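PDB 2DVA: galactose-binding lectin from Arachis hypogaea, which binds D-galactose as a calcium- and manganese-containing homotetramer of the leguminous lectin family. Local coordinates for residues A[73-78]-A[214-219]; A[159-164]-A[178-183]; A[81-86]-A[123-128]. All blocks are in the same frame, centred on the assembly; numbering follows the deposited sequence.

Contact 1: residues A[73-78]-A[214-219]; sequences MKDIKD and GRQIHL. With GAL (beta-D-galactopyranose), chain E.
Met73 and Lys74, near the end of strand 64-74, pair antiparallel with His218 and Ile217, near the start of strand 217-229, in the back sheet of the legume lectin beta-sandwich. Lys74 and Ile217 form the hydrogen-bonded pair: Lys74 N donates to Ile217 O at 3.0 Å, and Ile217 N to Lys74 O at 2.9 Å. Met73 and His218 are the adjoining non-hydrogen-bonded pair; beside it Met73 CA makes a CA-H...O contact with Ile217 O, 3.0 Å. Beyond these pairs the chains separate and water takes over, accepting from Ile76 N and probably donating to Arg215 O; Gly214, ahead of strand 217-229, touches the bound galactose.

Beside Ile217, on the Lys74 face, Ile76 of the following loop lays CG2 against Ile217 CG1 at 3.7 Å; with Ile76 CG1 lodged between backbone N and carbonyl carbon (chi1 63°), CG2 is the branch turned to Ile217. The face of Met73 is more polar. The methionine chain runs extended to SD (chi2 -173°), which lies 3.7 Å from His218 CD2, oblique to the ring, and 3.6 Å from Gln216 OE1. Both polar neighbours are buried and held from outside: Gln216 OE1 bonds Thr124 OG1, and His218 bonds Thr35 OG1 through ND1 and Gly84 N through NE2. Met73 and His218 both pack on Ile85 of strand 84-91 in the facing sheet.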
loop_
_atom_site.group_PDB
_atom_site.type_symbol
_atom_site.label_atom_id
_atom_site.label_comp_id
_atom_site.label_asym_id
_atom_site.label_seq_id
_atom_site.Cartn_x
_atom_site.Cartn_y
_atom_site.Cartn_z
ATOM N N MET A 73 -11.048 26.054 1.660
ATOM C CA MET A 73 -11.068 27.337 2.329
ATOM C C MET A 73 -12.453 27.898 2.054
ATOM O O MET A 73 -12.943 27.842 0.923
ATOM C CB MET A 73 -9.964 28.246 1.802
ATOM C CG MET A 73 -8.589 27.812 2.317
ATOM S SD MET A 73 -7.266 28.935 1.923
ATOM C CE MET A 73 -6.766 28.322 0.311
ATOM N N LYS A 74 -13.096 28.410 3.098
ATOM C CA LYS A 74 -14.449 28.934 2.957
ATOM C C LYS A 74 -14.631 30.283 3.635
ATOM O O LYS A 74 -14.187 30.494 4.762
ATOM C CB LYS A 74 -15.441 27.924 3.533
ATOM C CG LYS A 74 -16.896 28.184 3.204
ATOM C CD LYS A 74 -17.725 27.006 3.667
ATOM C CE LYS A 74 -19.193 27.147 3.296
ATOM N NZ LYS A 74 -19.964 25.921 3.694
ATOM N N ASP A 75 -15.284 31.193 2.926
ATOM C CA ASP A 75 -15.555 32.530 3.434
ATOM C C ASP A 75 -16.512 32.475 4.614
ATOM O O ASP A 75 -17.227 31.492 4.806
ATOM C CB ASP A 75 -16.216 33.387 2.355
ATOM C CG ASP A 75 -15.349 33.580 1.144
ATOM O OD1 ASP A 75 -14.266 32.958 1.066
ATOM O OD2 ASP A 75 -15.761 34.360 0.261
ATOM N N ILE A 76 -16.519 33.544 5.400
ATOM C CA ILE A 76 -17.431 33.667 6.528
ATOM C C ILE A 76 -17.771 35.140 6.591
ATOM O O ILE A 76 -17.058 35.962 6.016
ATOM C CB ILE A 76 -16.783 33.267 7.878
ATOM C CG1 ILE A 76 -15.624 34.207 8.210
ATOM C CG2 ILE A 76 -16.328 31.823 7.834
ATOM C CD1 ILE A 76 -15.055 33.994 9.606
ATOM N N LYS A 77 -18.871 35.479 7.252
ATOM C CA LYS A 77 -19.230 36.886 7.409
ATOM C C LYS A 77 -18.423 37.272 8.641
ATOM O O LYS A 77 -18.270 36.440 9.543
ATOM C CB LYS A 77 -20.725 37.031 7.698
ATOM N N ASP A 78 -17.881 38.485 8.717
ATOM C CA ASP A 78 -17.964 39.545 7.714
ATOM C C ASP A 78 -16.496 39.814 7.381
ATOM O O ASP A 78 -16.149 40.809 6.746
ATOM C CB ASP A 78 -18.550 40.811 8.347
ATOM C CG ASP A 78 -19.961 40.617 8.882
ATOM O OD1 ASP A 78 -20.907 41.128 8.248
ATOM O OD2 ASP A 78 -20.131 39.960 9.929
ATOM N N GLY A 214 -8.794 39.627 8.854
ATOM C CA GLY A 214 -8.712 38.575 7.851
ATOM C C GLY A 214 -8.886 37.198 8.457
ATOM O O GLY A 214 -8.002 36.705 9.153
ATOM N N ARG A 215 -10.032 36.573 8.198
ATOM C CA ARG A 215 -10.311 35.251 8.740
ATOM C C ARG A 215 -11.130 34.429 7.762
ATOM O O ARG A 215 -11.888 34.971 6.965
ATOM C CB ARG A 215 -11.083 35.359 10.068
ATOM C CG ARG A 215 -10.485 36.338 11.088
ATOM C CD ARG A 215 -11.147 36.204 12.463
ATOM N NE ARG A 215 -10.797 37.308 13.352
ATOM C CZ ARG A 215 -11.360 37.526 14.538
ATOM N NH1 ARG A 215 -12.303 36.711 14.992
ATOM N NH2 ARG A 215 -10.987 38.567 15.269
ATOM N N GLN A 216 -10.966 33.114 7.821
ATOM C CA GLN A 216 -11.717 32.215 6.954
ATOM C C GLN A 216 -11.520 30.800 7.448
ATOM O O GLN A 216 -10.635 30.532 8.258
ATOM C CB GLN A 216 -11.256 32.325 5.487
ATOM C CG GLN A 216 -9.815 31.903 5.244
ATOM C CD GLN A 216 -9.356 32.117 3.811
ATOM O OE1 GLN A 216 -8.160 32.080 3.524
ATOM N NE2 GLN A 216 -10.301 32.332 2.904
ATOM N N ILE A 217 -12.360 29.897 6.966
ATOM C CA ILE A 217 -12.260 28.505 7.352
ATOM C C ILE A 217 -11.149 27.833 6.546
ATOM O O ILE A 217 -11.142 27.904 5.317
ATOM C CB ILE A 217 -13.593 27.785 7.097
ATOM C CG1 ILE A 217 -14.701 28.472 7.907
ATOM C CG2 ILE A 217 -13.474 26.316 7.468
ATOM C CD1 ILE A 217 -16.086 27.862 7.725
ATOM N N HIS A 218 -10.196 27.214 7.242
ATOM C CA HIS A 218 -9.089 26.511 6.589
ATOM C C HIS A 218 -9.193 25.042 6.985
ATOM O O HIS A 218 -8.979 24.690 8.143
ATOM C CB HIS A 218 -7.727 27.054 7.042
ATOM C CG HIS A 218 -7.498 28.498 6.714
ATOM N ND1 HIS A 218 -7.748 29.515 7.612
ATOM C CD2 HIS A 218 -6.985 29.091 5.609
ATOM C CE1 HIS A 218 -7.392 30.670 7.078
ATOM N NE2 HIS A 218 -6.926 30.442 5.863
ATOM N N LEU A 219 -9.513 24.189 6.022
ATOM C CA LEU A 219 -9.676 22.770 6.295
ATOM C C LEU A 219 -8.724 21.879 5.516
ATOM O O LEU A 219 -8.442 22.126 4.344
ATOM C CB LEU A 219 -11.112 22.332 5.970
ATOM C CG LEU A 219 -12.275 23.033 6.681
ATOM C CD1 LEU A 219 -13.603 22.631 6.039
ATOM C CD2 LEU A 219 -12.252 22.672 8.158
HETATM C C1 GAL E . -4.007 42.214 7.684
HETATM C C2 GAL E . -2.998 41.079 7.561
HETATM C C3 GAL E . -3.148 40.329 6.228
HETATM C C4 GAL E . -4.666 39.799 5.991
HETATM C C5 GAL E . -5.598 41.053 6.006
HETATM C C6 GAL E . -7.083 41.170 5.753
HETATM O O2 GAL E . -1.731 41.693 7.712
HETATM O O3 GAL E . -2.270 39.211 6.238
HETATM O O4 GAL E . -5.118 38.962 7.073
HETATM O O5 GAL E . -5.403 41.743 7.347
HETATM O O6 GAL E . -7.964 42.211 5.387
HETATM O O HOH W 1 -14.245 35.053 5.309
#

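Contact 2: residues A[159-164]-A[178-183]; sequences AVVKVT and VTNDNG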
loop_
_atom_site.group_PDB
_atom_site.type_symbol
_atom_site.label_atom_id
_atom_site.label_comp_id
_atom_site.label_asym_id
_atom_site.label_seq_id
_atom_site.Cartn_x
_atom_site.Cartn_y
_atom_site.Cartn_z
ATOM N N ALA A 159 -14.783 25.396 -2.212
ATOM C CA ALA A 159 -14.342 24.411 -3.192
ATOM C C ALA A 159 -13.283 23.471 -2.627
ATOM O O ALA A 159 -12.360 23.899 -1.932
ATOM C CB ALA A 159 -13.794 25.111 -4.430
ATOM N N VAL A 160 -13.431 22.183 -2.911
ATOM C CA VAL A 160 -12.455 21.208 -2.457
ATOM C C VAL A 160 -11.322 21.262 -3.471
ATOM O O VAL A 160 -11.558 21.214 -4.679
ATOM C CB VAL A 160 -13.045 19.783 -2.420
ATOM C CG1 VAL A 160 -11.963 18.780 -2.051
ATOM C CG2 VAL A 160 -14.187 19.722 -1.413
ATOM N N VAL A 161 -10.097 21.393 -2.985
ATOM C CA VAL A 161 -8.951 21.458 -3.876
ATOM C C VAL A 161 -8.064 20.242 -3.654
ATOM O O VAL A 161 -7.852 19.818 -2.521
ATOM C CB VAL A 161 -8.131 22.743 -3.633
ATOM C CG1 VAL A 161 -6.980 22.823 -4.623
ATOM C CG2 VAL A 161 -9.037 23.973 -3.767
ATOM N N LYS A 162 -7.564 19.675 -4.741
ATOM C CA LYS A 162 -6.695 18.512 -4.662
ATOM C C LYS A 162 -5.308 18.943 -5.106
ATOM O O LYS A 162 -5.162 19.707 -6.059
ATOM C CB LYS A 162 -7.222 17.399 -5.566
ATOM C CG LYS A 162 -8.639 16.956 -5.203
ATOM C CD LYS A 162 -9.241 16.040 -6.259
ATOM C CE LYS A 162 -10.708 15.743 -5.954
ATOM N NZ LYS A 162 -11.547 16.986 -5.936
ATOM N N VAL A 163 -4.292 18.466 -4.399
ATOM C CA VAL A 163 -2.924 18.822 -4.727
ATOM C C VAL A 163 -2.032 17.585 -4.744
ATOM O O VAL A 163 -2.163 16.696 -3.903
ATOM C CB VAL A 163 -2.356 19.838 -3.697
ATOM C CG1 VAL A 163 -0.914 20.195 -4.044
ATOM C CG2 VAL A 163 -3.219 21.092 -3.664
ATOM N N THR A 164 -1.143 17.525 -5.725
ATOM C CA THR A 164 -0.194 16.427 -5.826
ATOM C C THR A 164 1.181 17.071 -5.938
ATOM O O THR A 164 1.391 17.969 -6.756
ATOM C CB THR A 164 -0.430 15.549 -7.068
ATOM O OG1 THR A 164 -1.728 14.948 -6.994
ATOM C CG2 THR A 164 0.620 14.436 -7.132
ATOM N N VAL A 178 -2.063 21.545 -8.950
ATOM C CA VAL A 178 -3.285 21.848 -8.213
ATOM C C VAL A 178 -4.526 21.718 -9.097
ATOM O O VAL A 178 -4.638 22.371 -10.141
ATOM C CB VAL A 178 -3.235 23.272 -7.624
ATOM C CG1 VAL A 178 -4.442 23.509 -6.736
ATOM C CG2 VAL A 178 -1.942 23.460 -6.828
ATOM N N THR A 179 -5.454 20.864 -8.673
ATOM C CA THR A 179 -6.689 20.647 -9.420
ATOM C C THR A 179 -7.803 21.454 -8.779
ATOM O O THR A 179 -8.294 21.109 -7.698
ATOM C CB THR A 179 -7.099 19.162 -9.430
ATOM O OG1 THR A 179 -6.018 18.371 -9.936
ATOM C CG2 THR A 179 -8.318 18.956 -10.331
ATOM N N ASN A 180 -8.196 22.524 -9.464
ATOM C CA ASN A 180 -9.235 23.432 -8.994
ATOM C C ASN A 180 -10.682 22.980 -9.145
ATOM O O ASN A 180 -10.979 21.827 -9.472
ATOM C CB ASN A 180 -9.075 24.794 -9.674
ATOM C CG ASN A 180 -8.569 25.861 -8.726
ATOM O OD1 ASN A 180 -7.678 25.607 -7.910
ATOM N ND2 ASN A 180 -9.127 27.064 -8.830
ATOM N N ASP A 181 -11.569 23.936 -8.893
ATOM C CA ASP A 181 -13.014 23.762 -8.959
ATOM C C ASP A 181 -13.461 23.428 -10.378
ATOM O O ASP A 181 -13.950 22.332 -10.646
ATOM C CB ASP A 181 -13.684 25.057 -8.477
ATOM C CG ASP A 181 -15.194 24.948 -8.391
ATOM O OD1 ASP A 181 -15.686 24.055 -7.664
ATOM O OD2 ASP A 181 -15.885 25.763 -9.042
ATOM N N ASN A 182 -13.278 24.384 -11.283
ATOM C CA ASN A 182 -13.656 24.224 -12.681
ATOM C C ASN A 182 -12.917 23.084 -13.386
ATOM O O ASN A 182 -13.045 22.914 -14.600
ATOM C CB ASN A 182 -13.401 25.531 -13.425
ATOM C CG ASN A 182 -11.958 25.970 -13.341
ATOM O OD1 ASN A 182 -11.595 27.041 -13.824
ATOM N ND2 ASN A 182 -11.120 25.138 -12.726
ATOM N N GLY A 183 -12.136 22.317 -12.631
ATOM C CA GLY A 183 -11.408 21.204 -13.215
ATOM C C GLY A 183 -10.080 21.542 -13.882
ATOM O O GLY A 183 -9.402 20.642 -14.383
HETATM O O HOH W 2 -10.787 19.422 -7.175
HETATM O O HOH W 3 -4.022 17.921 -8.212
#
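Lys162 and Thr179 face each other as the antiparallel hydrogen-bonded pair of a beta hairpin, strands 160-168 and 173-179, near its open end. Thr179 N to Lys162 O is the firm backbone bond, 2.9 Å and nearly straight at 169°; the return bond, Lys162 N to Thr179 O, is weak at 3.4 Å. Val163 and Val178 form the adjoining non-hydrogen-bonded pair, beside which Val178 CA makes a CA-H...O contact with Lys162 O. Asn180 bonds outward, OD1 to Trp153 NE1 and ND2 to Asn154 O.

Apolar packing belongs to the valine face. CG1 of Val178 meets two neighbours on the partner strand, pressing tightly on Val161 CG1 at 3.4 Å and touching Val163 CG2 at 4.1 Å. Val163 and Val178 run alongside each other in the same direction, whereas Val161 reaches Val178 at a slant; its CG1 stands anti to the backbone N (chi1 -177°), the position that meets Val178. Phe122 of strand 117-123, in the other sheet, packs on both Val163 and Val178. Ala159 CB touches the side chain of Asp181.

The opposite face carries Lys162 and Thr179, the latter packing on Leu66 of the second subunit. Water bridges the strands here: one accepts from Lys162 NZ at 2.8 Å and lies within donating distance of Val160 O and Thr179 O, and another lies 2.7 Å from Thr179 OG1 and donates weakly to Lys162 O.

Contact 3: residues A[81-86]-A[123-128]; sequences PADGII and DTYSNS. With CA (calcium ion), chain I; MN (manganese (II) ion), chain J; GAL (beta-D-galactopyranose), chain E.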
loop_
_atom_site.group_PDB
_atom_site.type_symbol
_atom_site.label_atom_id
_atom_site.label_comp_id
_atom_site.label_asym_id
_atom_site.label_seq_id
_atom_site.Cartn_x
_atom_site.Cartn_y
_atom_site.Cartn_z
ATOM N N PRO A 81 -11.622 37.158 3.551
ATOM C CA PRO A 81 -11.107 35.791 3.403
ATOM C C PRO A 81 -9.582 35.729 3.358
ATOM O O PRO A 81 -8.983 35.927 2.305
ATOM C CB PRO A 81 -11.741 35.324 2.091
ATOM C CG PRO A 81 -13.020 36.124 2.025
ATOM C CD PRO A 81 -12.543 37.491 2.452
ATOM N N ALA A 82 -8.965 35.452 4.503
ATOM C CA ALA A 82 -7.506 35.368 4.604
ATOM C C ALA A 82 -7.151 34.369 5.711
ATOM O O ALA A 82 -8.014 34.034 6.518
ATOM C CB ALA A 82 -6.940 36.746 4.922
ATOM N N ASP A 83 -5.900 33.900 5.775
ATOM C CA ASP A 83 -4.824 34.287 4.860
ATOM C C ASP A 83 -4.380 33.193 3.882
ATOM O O ASP A 83 -3.751 33.481 2.864
ATOM C CB ASP A 83 -3.613 34.749 5.668
ATOM C CG ASP A 83 -3.701 36.202 6.062
ATOM O OD1 ASP A 83 -3.253 37.057 5.271
ATOM O OD2 ASP A 83 -4.231 36.487 7.154
ATOM N N GLY A 84 -4.691 31.941 4.198
ATOM C CA GLY A 84 -4.299 30.857 3.318
ATOM C C GLY A 84 -3.702 29.672 4.050
ATOM O O GLY A 84 -3.570 29.678 5.271
ATOM N N ILE A 85 -3.327 28.656 3.284
ATOM C CA ILE A 85 -2.764 27.435 3.831
ATOM C C ILE A 85 -1.387 27.147 3.235
ATOM O O ILE A 85 -1.147 27.395 2.053
ATOM C CB ILE A 85 -3.668 26.227 3.496
ATOM C CG1 ILE A 85 -5.086 26.465 4.021
ATOM C CG2 ILE A 85 -3.060 24.950 4.060
ATOM C CD1 ILE A 85 -6.021 25.291 3.809
ATOM N N ILE A 86 -0.479 26.628 4.053
ATOM C CA ILE A 86 0.830 26.278 3.537
ATOM C C ILE A 86 1.244 24.872 3.942
ATOM O O ILE A 86 1.131 24.484 5.105
ATOM C CB ILE A 86 1.940 27.275 3.968
ATOM C CG1 ILE A 86 3.266 26.847 3.319
ATOM C CG2 ILE A 86 2.069 27.328 5.480
ATOM C CD1 ILE A 86 4.402 27.830 3.477
ATOM N N ASP A 123 -1.949 31.053 -1.082
ATOM C CA ASP A 123 -2.180 32.393 -0.582
ATOM C C ASP A 123 -3.434 33.096 -1.092
ATOM O O ASP A 123 -3.598 33.256 -2.296
ATOM C CB ASP A 123 -0.967 33.224 -0.950
ATOM C CG ASP A 123 -0.703 34.297 0.032
ATOM O OD1 ASP A 123 -1.682 34.792 0.623
ATOM O OD2 ASP A 123 0.477 34.650 0.210
ATOM N N THR A 124 -4.290 33.556 -0.175
ATOM C CA THR A 124 -5.529 34.232 -0.564
ATOM C C THR A 124 -5.612 35.720 -0.221
ATOM O O THR A 124 -6.701 36.294 -0.226
ATOM C CB THR A 124 -6.759 33.556 0.060
ATOM O OG1 THR A 124 -6.768 33.803 1.471
ATOM C CG2 THR A 124 -6.730 32.056 -0.193
ATOM N N TYR A 125 -4.481 36.343 0.095
ATOM C CA TYR A 125 -4.471 37.772 0.408
ATOM C C TYR A 125 -3.140 38.365 -0.020
ATOM O O TYR A 125 -2.098 37.783 0.227
ATOM C CB TYR A 125 -4.702 38.016 1.903
ATOM C CG TYR A 125 -4.627 39.484 2.264
ATOM C CD1 TYR A 125 -3.404 40.082 2.569
ATOM C CD2 TYR A 125 -5.765 40.296 2.215
ATOM C CE1 TYR A 125 -3.306 41.443 2.808
ATOM C CE2 TYR A 125 -5.679 41.675 2.452
ATOM C CZ TYR A 125 -4.443 42.239 2.748
ATOM O OH TYR A 125 -4.333 43.593 2.975
ATOM N N SER A 126 -3.165 39.525 -0.662
ATOM C CA SER A 126 -1.927 40.133 -1.131
ATOM C C SER A 126 -1.193 41.019 -0.122
ATOM O O SER A 126 -1.517 42.201 0.023
ATOM C CB SER A 126 -2.202 40.939 -2.400
ATOM O OG SER A 126 -0.991 41.351 -3.007
ATOM N N ASN A 127 -0.204 40.447 0.566
ATOM C CA ASN A 127 0.599 41.197 1.531
ATOM C C ASN A 127 1.780 41.832 0.810
ATOM O O ASN A 127 2.752 41.153 0.475
ATOM C CB ASN A 127 1.140 40.298 2.646
ATOM C CG ASN A 127 0.048 39.711 3.501
ATOM O OD1 ASN A 127 -0.689 38.850 3.053
ATOM N ND2 ASN A 127 -0.069 40.183 4.740
ATOM N N SER A 128 1.691 43.135 0.577
ATOM C CA SER A 128 2.755 43.859 -0.103
ATOM C C SER A 128 4.066 43.767 0.671
ATOM O O SER A 128 5.140 43.737 0.074
ATOM C CB SER A 128 2.361 45.327 -0.283
ATOM O OG SER A 128 2.084 45.938 0.968
HETATM CA CA CA I . -0.321 36.731 1.670
HETATM MN MN MN J . 2.268 34.717 -0.987
HETATM C C1 GAL E . -4.007 42.214 7.684
HETATM C C2 GAL E . -2.998 41.079 7.561
HETATM C C3 GAL E . -3.148 40.329 6.228
HETATM C C4 GAL E . -4.666 39.799 5.991
HETATM C C5 GAL E . -5.598 41.053 6.006
HETATM C C6 GAL E . -7.083 41.170 5.753
HETATM O O2 GAL E . -1.731 41.693 7.712
HETATM O O3 GAL E . -2.270 39.211 6.238
HETATM O O4 GAL E . -5.118 38.962 7.073
HETATM O O5 GAL E . -5.403 41.743 7.347
HETATM O O6 GAL E . -7.964 42.211 5.387
HETATM O O HOH W 4 -2.062 35.631 3.215
HETATM O O HOH W 5 1.806 35.700 2.883
HETATM O O HOH W 6 4.066 34.764 -2.434
HETATM O O HOH W 7 3.352 34.582 1.069
#
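Gly84 and Asp123 form an antiparallel non-hydrogen-bonded pair, and Thr124 N, just beyond it, donates to Asp83 O at 3.1 Å from above the carbonyl plane. Asp123 shares its carboxylate between the metals: OD1 and OD2 both bind calcium, and OD2 also binds manganese at 2.2 Å. In an Asx turn, Asp123 OD1 accepts from Tyr125 N, whose residue gives its carbonyl O to calcium.

Asp83, after a cis peptide bond, grips the galactose with both oxygens, OD1 taking O3 and OD2 taking O4, each at 2.6 Å. Asn127 spans metal and sugar: OD1 binds calcium at 2.6 Å while ND2 donates to galactose O3 at 2.8 Å, nearly straight. A calcium-bound water donates to Asp83 O and OD1, an arrangement consistent with the metal positioning the sugar-binding carboxylate. The extended chi1 of Tyr125 (177°) carries its ring out under the sugar, and galactose C4 lies 3.6 Å above the ring centre, a CH-pi stacking seen in many lectins.

Glu121, Asp132 and His137 complete the manganese site, and Asp132 also binds calcium. Strand 84-91 lies between strands 117-123 and 201-209 in the seven-stranded sheet, with Ile85 packed on Met73 and His218 of the other sheet.

In the fold
From the N terminus, strand 64-74 supplies the first half of contact 1, whose loop closes only when the chain reaches 214-219. Contacts 2 and 3 both nest inside that loop, in series: 81-86 meets 123-128 first, and then 159-164 meets 178-183 across a short hairpin. Contacts 1 and 2 lie in the same sheet, where strands 64-74 and 160-168 are neighbours, though they do not touch. Contact 3 belongs to the facing sheet and its metal-binding loop. It meets contact 1 directly, their centres about 11 Å apart, and so the two sheets are joined beside the galactose, which touches both. Contact 2 stands farther off, about 17 Å from contact 3 between centres.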